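Local coordinates for protein superoxide dismutase (Candida albicans, PDB 4GUN) that catalyses the dismutation of superoxide to hydrogen peroxide and oxygen at a manganese site, and probably protects the cell from such radicals, at residues A[26-29]-A[30-34]; A[76-79]-A[80-84]; A[13-17]-A[18-22]; A[190-193]-A[194-197]. The protein carries 2 engineered substitutions. One frame throughout, in Å; residues are numbered along the deposited sequence.

Contact 1 of 4, residues A[26-29]-A[30-34]; sequences KEIN and DLHIN. With MN (manganese (II) ion), chain Q.
Asn29 and His32 meet through a water because of how each side chain leaves helix 26-56. In Asn29, CG lies beside the backbone N (chi1 -73°), whereas the His32 ring is swung broadly away from its own N (chi1 -150°). The water donates to Asn29 OD1 at 3.0 Å and accepts from His32 ND1 at 2.7 Å, lying at the edge of the imidazole in its plane. On the far side of the ring, His32 NE2 binds manganese at 2.2 Å. The other end of the amide is also held, since Asn29 ND2 bonds to Leu17 O in the loop before the helix.

Beneath this bridge runs ordinary helical bonding. His32 N reaches Ile28 O at 2.7 Å. Ile33 N reaches Asn29 O at 3.0 Å, and the CG1 branch of the isoleucine rests against that oxygen too. On another flank, Asn34 ND2 gives a straight bond (166°) to Asp30 OD1 at 3.0 Å.

The metal shell is completed by His80, Asp170, His174 and a water. Held by the metal at NE2 and by the bridging water at ND1, the His32 ring is probably limited in its rotation, and Asn29 acts as a second-shell residue that positions a first-shell ligand.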
loop_
_atom_site.group_PDB
_atom_site.type_symbol
_atom_site.label_atom_id
_atom_site.label_comp_id
_atom_site.label_asym_id
_atom_site.label_seq_id
_atom_site.Cartn_x
_atom_site.Cartn_y
_atom_site.Cartn_z
ATOM N N LYS A 26 -13.174 -22.060 22.847
ATOM C CA LYS A 26 -14.552 -21.565 22.730
ATOM C C LYS A 26 -14.538 -20.036 22.892
ATOM O O LYS A 26 -15.260 -19.336 22.189
ATOM C CB LYS A 26 -15.458 -22.182 23.819
ATOM C CG LYS A 26 -16.864 -21.602 23.815
ATOM C CD LYS A 26 -17.868 -22.395 24.607
ATOM C CE LYS A 26 -19.134 -21.574 24.726
ATOM N NZ LYS A 26 -20.100 -22.190 25.666
ATOM N N GLU A 27 -13.702 -19.531 23.825
ATOM C CA GLU A 27 -13.588 -18.109 24.169
ATOM C C GLU A 27 -13.190 -17.265 22.958
ATOM O O GLU A 27 -13.877 -16.284 22.660
ATOM C CB GLU A 27 -12.666 -17.916 25.398
ATOM C CG GLU A 27 -13.257 -18.482 26.695
ATOM C CD GLU A 27 -13.581 -19.970 26.692
ATOM O OE1 GLU A 27 -12.741 -20.755 26.190
ATOM O OE2 GLU A 27 -14.712 -20.336 27.092
ATOM N N ILE A 28 -12.177 -17.726 22.184
ATOM C CA ILE A 28 -11.789 -17.084 20.908
ATOM C C ILE A 28 -12.949 -17.209 19.909
ATOM O O ILE A 28 -13.411 -16.195 19.415
ATOM C CB ILE A 28 -10.462 -17.652 20.317
ATOM C CG1 ILE A 28 -9.249 -17.243 21.175
ATOM C CG2 ILE A 28 -10.280 -17.218 18.833
ATOM C CD1 ILE A 28 -7.987 -18.106 20.914
ATOM N N ASN A 29 -13.435 -18.446 19.635
ATOM C CA ASN A 29 -14.531 -18.688 18.691
ATOM C C ASN A 29 -15.794 -17.845 18.953
ATOM O O ASN A 29 -16.368 -17.283 18.023
ATOM C CB ASN A 29 -14.855 -20.191 18.610
ATOM C CG ASN A 29 -13.831 -21.026 17.861
ATOM O OD1 ASN A 29 -13.091 -20.531 17.011
ATOM N ND2 ASN A 29 -13.795 -22.332 18.123
ATOM N N ASP A 30 -16.209 -17.720 20.219
ATOM C CA ASP A 30 -17.399 -16.918 20.553
ATOM C C ASP A 30 -17.217 -15.428 20.190
ATOM O O ASP A 30 -18.119 -14.811 19.626
ATOM C CB ASP A 30 -17.767 -17.070 22.035
ATOM C CG ASP A 30 -19.161 -16.572 22.366
ATOM O OD1 ASP A 30 -19.950 -16.344 21.425
ATOM O OD2 ASP A 30 -19.477 -16.458 23.558
ATOM N N LEU A 31 -16.048 -14.867 20.490
ATOM C CA LEU A 31 -15.760 -13.463 20.156
ATOM C C LEU A 31 -15.558 -13.319 18.663
ATOM O O LEU A 31 -16.071 -12.377 18.044
ATOM C CB LEU A 31 -14.501 -12.986 20.876
ATOM C CG LEU A 31 -14.639 -12.757 22.367
ATOM C CD1 LEU A 31 -13.267 -12.617 23.005
ATOM C CD2 LEU A 31 -15.532 -11.545 22.670
ATOM N N HIS A 32 -14.827 -14.285 18.087
ATOM C CA HIS A 32 -14.470 -14.289 16.666
ATOM C C HIS A 32 -15.672 -14.233 15.751
ATOM O O HIS A 32 -15.728 -13.370 14.881
ATOM C CB HIS A 32 -13.527 -15.459 16.327
ATOM C CG HIS A 32 -12.584 -15.166 15.187
ATOM N ND1 HIS A 32 -11.699 -16.115 14.735
ATOM C CD2 HIS A 32 -12.456 -14.056 14.422
ATOM C CE1 HIS A 32 -11.047 -15.554 13.733
ATOM N NE2 HIS A 32 -11.476 -14.321 13.499
ATOM N N ILE A 33 -16.667 -15.086 16.003
ATOM C CA ILE A 33 -17.886 -15.159 15.203
ATOM C C ILE A 33 -18.901 -14.065 15.570
ATOM O O ILE A 33 -19.362 -13.326 14.688
ATOM C CB ILE A 33 -18.515 -16.593 15.289
ATOM C CG1 ILE A 33 -17.515 -17.698 14.838
ATOM C CG2 ILE A 33 -19.853 -16.672 14.498
ATOM C CD1 ILE A 33 -17.851 -19.117 15.221
ATOM N N ASN A 34 -19.277 -13.999 16.876
ATOM C CA ASN A 34 -20.324 -13.118 17.401
ATOM C C ASN A 34 -19.980 -11.648 17.640
ATOM O O ASN A 34 -20.891 -10.820 17.780
ATOM C CB ASN A 34 -21.080 -13.792 18.554
ATOM C CG ASN A 34 -21.676 -15.098 18.083
ATOM O OD1 ASN A 34 -22.358 -15.156 17.055
ATOM N ND2 ASN A 34 -21.330 -16.184 18.730
HETATM MN MN MN Q . -10.583 -12.831 12.218
HETATM O O HOH W 1 -11.418 -18.671 15.407
HETATM O O HOH W 2 -9.484 -11.598 10.827
#

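Contact 2 of 4, residues A[76-79]-A[80-84]; sequences GHTN and HSLFW. With MN (manganese (II) ion), chain Q.
The His80 imidazole meets Gly76 with its edge: ND1 donates to Gly76 O at 2.7 Å, the oxygen lying in the ring plane, while Trp84 CH2 also approaches the edge near that plane. The His77 ring instead receives Ser81 OG over one face, 3.5 Å above the plane and displaced toward the rim. A third flat group, the Trp84 indole, has His80 O over one of its faces.

Two carbonyls in this turn of helix 60-85 each accept twice. Gly76 O takes His80 N at 3.0 Å as well as ND1, the two donors coming from opposite faces of the carbonyl plane. His77 O is gripped in the same fashion by Ser81 N and, at 2.9 Å, by Ser81 OG. In His80, CG beside the backbone N (chi1 -72°) carries the ring back toward the preceding turn, where its edge can meet Gly76 O. Thr78 and Leu82 run side by side, CG2 to CD1 at 4.1 Å.

His37 on helix 26-56 bonds to both His77 ND1 and Trp84 NE1, and Leu60 of a neighbouring subunit packs on His77 and Thr78.

His80 NE2 binds manganese at 2.1 Å. Gly76 O is thus the second-shell partner of this ligand: together with the metal bond it restricts the ring's rotation, and it probably makes the imidazole a somewhat stronger electron donor to the metal.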
loop_
_atom_site.group_PDB
_atom_site.type_symbol
_atom_site.label_atom_id
_atom_site.label_comp_id
_atom_site.label_asym_id
_atom_site.label_seq_id
_atom_site.Cartn_x
_atom_site.Cartn_y
_atom_site.Cartn_z
ATOM N N GLY A 76 -13.795 -8.871 4.993
ATOM C CA GLY A 76 -13.897 -9.511 6.304
ATOM C C GLY A 76 -14.968 -10.578 6.349
ATOM O O GLY A 76 -14.741 -11.654 6.890
ATOM N N HIS A 77 -16.137 -10.296 5.741
ATOM C CA HIS A 77 -17.248 -11.262 5.674
ATOM C C HIS A 77 -16.867 -12.479 4.836
ATOM O O HIS A 77 -17.104 -13.612 5.266
ATOM C CB HIS A 77 -18.517 -10.620 5.094
ATOM C CG HIS A 77 -19.614 -11.611 4.826
ATOM N ND1 HIS A 77 -20.284 -12.264 5.871
ATOM C CD2 HIS A 77 -20.170 -11.986 3.648
ATOM C CE1 HIS A 77 -21.197 -13.027 5.283
ATOM N NE2 HIS A 77 -21.147 -12.917 3.948
ATOM N N THR A 78 -16.270 -12.228 3.647
ATOM C CA THR A 78 -15.832 -13.264 2.702
ATOM C C THR A 78 -14.758 -14.146 3.337
ATOM O O THR A 78 -14.864 -15.379 3.269
ATOM C CB THR A 78 -15.328 -12.612 1.403
ATOM O OG1 THR A 78 -16.413 -11.916 0.798
ATOM C CG2 THR A 78 -14.739 -13.633 0.417
ATOM N N ASN A 79 -13.743 -13.521 3.953
ATOM C CA ASN A 79 -12.624 -14.248 4.602
ATOM C C ASN A 79 -13.089 -15.119 5.774
ATOM O O ASN A 79 -12.720 -16.292 5.846
ATOM C CB ASN A 79 -11.520 -13.284 5.037
ATOM C CG ASN A 79 -10.720 -12.675 3.895
ATOM O OD1 ASN A 79 -10.660 -13.219 2.791
ATOM N ND2 ASN A 79 -10.055 -11.546 4.146
ATOM N N HIS A 80 -13.894 -14.547 6.688
ATOM C CA HIS A 80 -14.408 -15.290 7.832
ATOM C C HIS A 80 -15.339 -16.439 7.426
ATOM O O HIS A 80 -15.171 -17.533 7.944
ATOM C CB HIS A 80 -14.983 -14.351 8.905
ATOM C CG HIS A 80 -13.904 -13.600 9.640
ATOM N ND1 HIS A 80 -13.414 -12.395 9.168
ATOM C CD2 HIS A 80 -13.198 -13.947 10.741
ATOM C CE1 HIS A 80 -12.476 -12.023 10.024
ATOM N NE2 HIS A 80 -12.330 -12.908 11.004
ATOM N N SER A 81 -16.230 -16.228 6.426
ATOM C CA SER A 81 -17.126 -17.271 5.878
ATOM C C SER A 81 -16.335 -18.451 5.317
ATOM O O SER A 81 -16.718 -19.607 5.543
ATOM C CB SER A 81 -18.046 -16.706 4.795
ATOM O OG SER A 81 -18.998 -15.823 5.366
ATOM N N LEU A 82 -15.214 -18.164 4.607
ATOM C CA LEU A 82 -14.304 -19.195 4.077
ATOM C C LEU A 82 -13.646 -19.911 5.253
ATOM O O LEU A 82 -13.527 -21.134 5.248
ATOM C CB LEU A 82 -13.203 -18.597 3.185
ATOM C CG LEU A 82 -13.588 -18.045 1.806
ATOM C CD1 LEU A 82 -12.550 -17.036 1.321
ATOM C CD2 LEU A 82 -13.762 -19.173 0.767
ATOM N N PHE A 83 -13.226 -19.141 6.262
ATOM C CA PHE A 83 -12.539 -19.670 7.443
ATOM C C PHE A 83 -13.389 -20.694 8.200
ATOM O O PHE A 83 -12.938 -21.830 8.374
ATOM C CB PHE A 83 -12.062 -18.525 8.343
ATOM C CG PHE A 83 -11.098 -18.874 9.453
ATOM C CD1 PHE A 83 -9.891 -19.515 9.178
ATOM C CD2 PHE A 83 -11.348 -18.473 10.763
ATOM C CE1 PHE A 83 -8.979 -19.802 10.205
ATOM C CE2 PHE A 83 -10.426 -18.745 11.784
ATOM C CZ PHE A 83 -9.264 -19.421 11.505
ATOM N N TRP A 84 -14.629 -20.342 8.575
ATOM C CA TRP A 84 -15.495 -21.267 9.314
ATOM C C TRP A 84 -15.777 -22.566 8.542
ATOM O O TRP A 84 -15.865 -23.634 9.160
ATOM C CB TRP A 84 -16.814 -20.627 9.783
ATOM C CG TRP A 84 -16.766 -19.194 10.259
ATOM C CD1 TRP A 84 -17.611 -18.192 9.884
ATOM C CD2 TRP A 84 -15.880 -18.627 11.246
ATOM N NE1 TRP A 84 -17.322 -17.042 10.580
ATOM C CE2 TRP A 84 -16.232 -17.266 11.386
ATOM C CE3 TRP A 84 -14.791 -19.125 11.988
ATOM C CZ2 TRP A 84 -15.530 -16.393 12.223
ATOM C CZ3 TRP A 84 -14.121 -18.268 12.844
ATOM C CH2 TRP A 84 -14.459 -16.908 12.916
HETATM MN MN MN Q . -10.583 -12.831 12.218
HETATM O O HOH W 2 -9.484 -11.598 10.827
#

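Contact 3 of 4, residues A[13-17]-A[18-22]; sequences IDWAL and DALEP
Leu20 lays its isobutyl group over one face of the Trp15 indole, the two side chains crossing at about a right angle. Its CD1 sits 4.0 Å from the centroid of the Trp15 six-membered ring, only 17° off the normal, which is a CH-pi contact, and CD2 spreads over the same face toward the five-membered ring. Ile13 CG2 lies against the opposite face, so the indole is sandwiched between aliphatic groups.

The chain is brought round to this overlap by a type I beta turn from Ala16 to Ala19. Ala19 N bonds to Ala16 O at 3.1 Å, closing the turn. The methyl groups also pack, Ala16 CB lying 4.1 Å from Ala19 CB. A water spans the next step, donating to Leu17 O at 2.6 Å and accepting from Leu20 N at 2.9 Å.

Outside the loop, Trp15 NE1 bonds to Trp84 O, and Leu17 packs on Lys26 and Ile33 of helix 26-56. The contact thus combines an apolar clasp with backbone groups bridged by solvent: the indole N-H ties this surface loop to the end of helix 60-85, and side-chain packing joins it to helix 26-56, the other long helix of the hairpin.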
loop_
_atom_site.group_PDB
_atom_site.type_symbol
_atom_site.label_atom_id
_atom_site.label_comp_id
_atom_site.label_asym_id
_atom_site.label_seq_id
_atom_site.Cartn_x
_atom_site.Cartn_y
_atom_site.Cartn_z
ATOM N N ILE A 13 -22.894 -21.670 11.585
ATOM C CA ILE A 13 -21.633 -22.424 11.778
ATOM C C ILE A 13 -21.913 -23.921 11.982
ATOM O O ILE A 13 -22.649 -24.270 12.893
ATOM C CB ILE A 13 -20.782 -21.825 12.939
ATOM C CG1 ILE A 13 -20.726 -20.273 12.913
ATOM C CG2 ILE A 13 -19.395 -22.462 13.026
ATOM C CD1 ILE A 13 -20.000 -19.609 11.731
ATOM N N ASP A 14 -21.280 -24.793 11.170
ATOM C CA ASP A 14 -21.467 -26.257 11.167
ATOM C C ASP A 14 -20.777 -27.024 12.321
ATOM O O ASP A 14 -20.621 -28.250 12.250
ATOM C CB ASP A 14 -21.068 -26.855 9.797
ATOM C CG ASP A 14 -21.517 -26.066 8.573
ATOM O OD1 ASP A 14 -22.672 -25.553 8.576
ATOM O OD2 ASP A 14 -20.739 -26.000 7.591
ATOM N N TRP A 15 -20.370 -26.314 13.371
ATOM C CA TRP A 15 -19.737 -26.911 14.545
ATOM C C TRP A 15 -20.014 -26.090 15.792
ATOM O O TRP A 15 -20.295 -24.893 15.695
ATOM C CB TRP A 15 -18.223 -27.147 14.343
ATOM C CG TRP A 15 -17.508 -26.085 13.565
ATOM C CD1 TRP A 15 -17.198 -26.117 12.237
ATOM C CD2 TRP A 15 -16.944 -24.865 14.078
ATOM N NE1 TRP A 15 -16.504 -24.984 11.883
ATOM C CE2 TRP A 15 -16.334 -24.196 12.993
ATOM C CE3 TRP A 15 -16.926 -24.253 15.350
ATOM C CZ2 TRP A 15 -15.727 -22.938 13.128
ATOM C CZ3 TRP A 15 -16.296 -23.019 15.492
ATOM C CH2 TRP A 15 -15.708 -22.377 14.389
ATOM N N ALA A 16 -19.938 -26.741 16.964
ATOM C CA ALA A 16 -20.147 -26.100 18.270
ATOM C C ALA A 16 -18.940 -25.203 18.586
ATOM O O ALA A 16 -17.830 -25.483 18.126
ATOM C CB ALA A 16 -20.323 -27.164 19.344
ATOM N N LEU A 17 -19.146 -24.121 19.360
ATOM C CA LEU A 17 -18.063 -23.176 19.664
ATOM C C LEU A 17 -16.831 -23.790 20.358
ATOM O O LEU A 17 -15.688 -23.349 20.145
ATOM C CB LEU A 17 -18.608 -21.997 20.471
ATOM C CG LEU A 17 -19.602 -21.095 19.772
ATOM C CD1 LEU A 17 -20.376 -20.263 20.790
ATOM C CD2 LEU A 17 -18.901 -20.183 18.749
ATOM N N ASP A 18 -17.061 -24.820 21.157
ATOM C CA ASP A 18 -15.987 -25.481 21.899
ATOM C C ASP A 18 -15.410 -26.733 21.183
ATOM O O ASP A 18 -14.520 -27.387 21.716
ATOM C CB ASP A 18 -16.511 -25.849 23.303
ATOM C CG ASP A 18 -17.596 -26.926 23.320
ATOM O OD1 ASP A 18 -17.932 -27.405 24.421
ATOM O OD2 ASP A 18 -18.136 -27.257 22.232
ATOM N N ALA A 19 -15.926 -27.051 19.992
ATOM C CA ALA A 19 -15.575 -28.252 19.222
ATOM C C ALA A 19 -14.182 -28.258 18.587
ATOM O O ALA A 19 -13.724 -29.324 18.174
ATOM C CB ALA A 19 -16.664 -28.540 18.189
ATOM N N LEU A 20 -13.490 -27.086 18.531
ATOM C CA LEU A 20 -12.124 -26.961 17.978
ATOM C C LEU A 20 -11.047 -27.074 19.061
ATOM O O LEU A 20 -9.854 -27.072 18.747
ATOM C CB LEU A 20 -11.946 -25.667 17.124
ATOM C CG LEU A 20 -13.037 -25.352 16.047
ATOM C CD1 LEU A 20 -12.527 -24.290 15.074
ATOM C CD2 LEU A 20 -13.460 -26.616 15.256
ATOM N N GLU A 21 -11.469 -27.204 20.343
ATOM C CA GLU A 21 -10.559 -27.373 21.494
ATOM C C GLU A 21 -9.805 -28.706 21.365
ATOM O O GLU A 21 -10.401 -29.648 20.845
ATOM C CB GLU A 21 -11.360 -27.317 22.811
ATOM C CG GLU A 21 -11.767 -25.893 23.143
ATOM C CD GLU A 21 -12.617 -25.696 24.381
ATOM O OE1 GLU A 21 -12.895 -26.685 25.097
ATOM O OE2 GLU A 21 -13.009 -24.536 24.631
ATOM N N PRO A 22 -8.498 -28.813 21.735
ATOM C CA PRO A 22 -7.651 -27.803 22.396
ATOM C C PRO A 22 -6.910 -26.840 21.464
ATOM O O PRO A 22 -6.049 -26.101 21.929
ATOM C CB PRO A 22 -6.669 -28.675 23.197
ATOM C CG PRO A 22 -6.447 -29.870 22.299
ATOM C CD PRO A 22 -7.773 -30.099 21.589
HETATM O O HOH W 3 -13.347 -24.555 20.035
#

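Contact 4 of 4, residues A[190-193]-A[194-197]; sequences AIWN and VINW
Val194, Trp192 and Ile195 carry this junction, where the chain leaves helix 184-191 and turns toward helix 197-205. Ile195 and Trp192 lie side by side and point the same way, with Ile195 CG1 3.7 Å from Trp192 CE3. With CG1 beside the backbone N (chi1 -73°) and chi2 at -58°, Ile195 CD1 comes 4.1 Å from Ile191 CG1. The next aromatic, Trp197, meets Trp192 rim to rim: Trp192 CZ3 and Trp197 CZ2 are 3.6 Å apart and the planes are inclined by 18°, without either ring covering the other. Ile195 CG2 lies over one face of Trp197, near the rim.

Val194 turns CG2 back against Ile191 O at 3.4 Å. That same oxygen accepts from Val194 N at 3.0 Å, and Ile195 N makes a weak bond to Trp192 O, both spanning three residues as in a 3-10 turn. Asn193 ND2 reaches back to Ala190 O at 2.9 Å, adding a side-chain bond to the closing turn.

Trp192 NE1 is satisfied by Asn123 OD1 on helix 115-127, while Asn196 N-caps helix 197-205 with weak bonds. The chemistry is thus divided: amides turn the backbone between two helices, while Trp192, Ile195 and Trp197 pack on strands 133-140 and 163-170 of the C-terminal domain and Val194 packs on Tyr23.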
loop_
_atom_site.group_PDB
_atom_site.type_symbol
_atom_site.label_atom_id
_atom_site.label_comp_id
_atom_site.label_asym_id
_atom_site.label_seq_id
_atom_site.Cartn_x
_atom_site.Cartn_y
_atom_site.Cartn_z
ATOM N N ALA A 190 -0.712 -25.573 15.398
ATOM C CA ALA A 190 -1.933 -26.162 15.938
ATOM C C ALA A 190 -3.180 -26.198 15.048
ATOM O O ALA A 190 -3.943 -27.159 15.149
ATOM C CB ALA A 190 -2.265 -25.516 17.268
ATOM N N ILE A 191 -3.426 -25.155 14.240
ATOM C CA ILE A 191 -4.649 -25.035 13.418
ATOM C C ILE A 191 -4.857 -26.169 12.402
ATOM O O ILE A 191 -6.000 -26.498 12.097
ATOM C CB ILE A 191 -4.800 -23.608 12.772
ATOM C CG1 ILE A 191 -6.273 -23.340 12.309
ATOM C CG2 ILE A 191 -3.788 -23.375 11.645
ATOM C CD1 ILE A 191 -6.638 -21.876 12.126
ATOM N N TRP A 192 -3.767 -26.734 11.857
ATOM C CA TRP A 192 -3.849 -27.811 10.861
ATOM C C TRP A 192 -4.587 -29.065 11.344
ATOM O O TRP A 192 -5.197 -29.748 10.535
ATOM C CB TRP A 192 -2.475 -28.121 10.262
ATOM C CG TRP A 192 -1.915 -26.933 9.545
ATOM C CD1 TRP A 192 -0.998 -26.047 10.026
ATOM C CD2 TRP A 192 -2.335 -26.428 8.274
ATOM N NE1 TRP A 192 -0.759 -25.063 9.100
ATOM C CE2 TRP A 192 -1.585 -25.257 8.021
ATOM C CE3 TRP A 192 -3.244 -26.879 7.295
ATOM C CZ2 TRP A 192 -1.717 -24.527 6.837
ATOM C CZ3 TRP A 192 -3.411 -26.126 6.141
ATOM C CH2 TRP A 192 -2.658 -24.962 5.920
ATOM N N ASN A 193 -4.614 -29.289 12.671
ATOM C CA ASN A 193 -5.342 -30.369 13.338
ATOM C C ASN A 193 -6.883 -30.206 13.195
ATOM O O ASN A 193 -7.609 -31.182 13.345
ATOM C CB ASN A 193 -4.945 -30.445 14.799
ATOM C CG ASN A 193 -3.491 -30.754 15.028
ATOM O OD1 ASN A 193 -3.036 -31.874 14.824
ATOM N ND2 ASN A 193 -2.717 -29.759 15.433
ATOM N N VAL A 194 -7.370 -28.995 12.871
ATOM C CA VAL A 194 -8.817 -28.742 12.674
ATOM C C VAL A 194 -9.159 -28.216 11.288
ATOM O O VAL A 194 -10.269 -27.717 11.071
ATOM C CB VAL A 194 -9.513 -27.930 13.817
ATOM C CG1 VAL A 194 -9.632 -28.759 15.094
ATOM C CG2 VAL A 194 -8.823 -26.585 14.071
ATOM N N ILE A 195 -8.216 -28.335 10.338
ATOM C CA ILE A 195 -8.466 -27.884 8.975
ATOM C C ILE A 195 -9.350 -28.891 8.239
ATOM O O ILE A 195 -9.080 -30.090 8.260
ATOM C CB ILE A 195 -7.159 -27.491 8.232
ATOM C CG1 ILE A 195 -6.589 -26.137 8.763
ATOM C CG2 ILE A 195 -7.323 -27.485 6.699
ATOM C CD1 ILE A 195 -7.525 -24.869 8.671
ATOM N N ASN A 196 -10.428 -28.398 7.635
ATOM C CA ASN A 196 -11.372 -29.226 6.888
ATOM C C ASN A 196 -10.929 -29.344 5.415
ATOM O O ASN A 196 -11.291 -28.512 4.581
ATOM C CB ASN A 196 -12.768 -28.640 6.999
ATOM C CG ASN A 196 -13.855 -29.474 6.364
ATOM O OD1 ASN A 196 -13.628 -30.535 5.785
ATOM N ND2 ASN A 196 -15.061 -28.986 6.429
ATOM N N TRP A 197 -10.132 -30.384 5.114
ATOM C CA TRP A 197 -9.641 -30.659 3.769
ATOM C C TRP A 197 -10.729 -31.160 2.806
ATOM O O TRP A 197 -10.520 -31.081 1.597
ATOM C CB TRP A 197 -8.432 -31.600 3.792
ATOM C CG TRP A 197 -7.165 -30.965 4.285
ATOM C CD1 TRP A 197 -6.556 -31.176 5.488
ATOM C CD2 TRP A 197 -6.322 -30.055 3.562
ATOM N NE1 TRP A 197 -5.382 -30.459 5.560
ATOM C CE2 TRP A 197 -5.209 -29.769 4.385
ATOM C CE3 TRP A 197 -6.377 -29.483 2.277
ATOM C CZ2 TRP A 197 -4.187 -28.887 3.991
ATOM C CZ3 TRP A 197 -5.373 -28.602 1.896
ATOM C CH2 TRP A 197 -4.270 -28.348 2.729
#

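Overall arrangement
Four short-range contacts take different chemistry from their settings. Contacts 1 and 2, on the long helices 26-56 and 60-85, are partly buried and share the manganese and its water; each gives one histidine, positioned in contact 1 by an amide-held water and in contact 2 by a carbonyl. Contact 3 is the surface member, a loop folded on a tryptophan, yet it touches both helices. Contact 4, in the C-terminal domain, is buried and binds no metal; its packing is mainly apolar. It meets contact 2 where Ile191 CD1 packs on Phe83 CZ, and it stays about 8 Å from contact 1 at the nearest atoms.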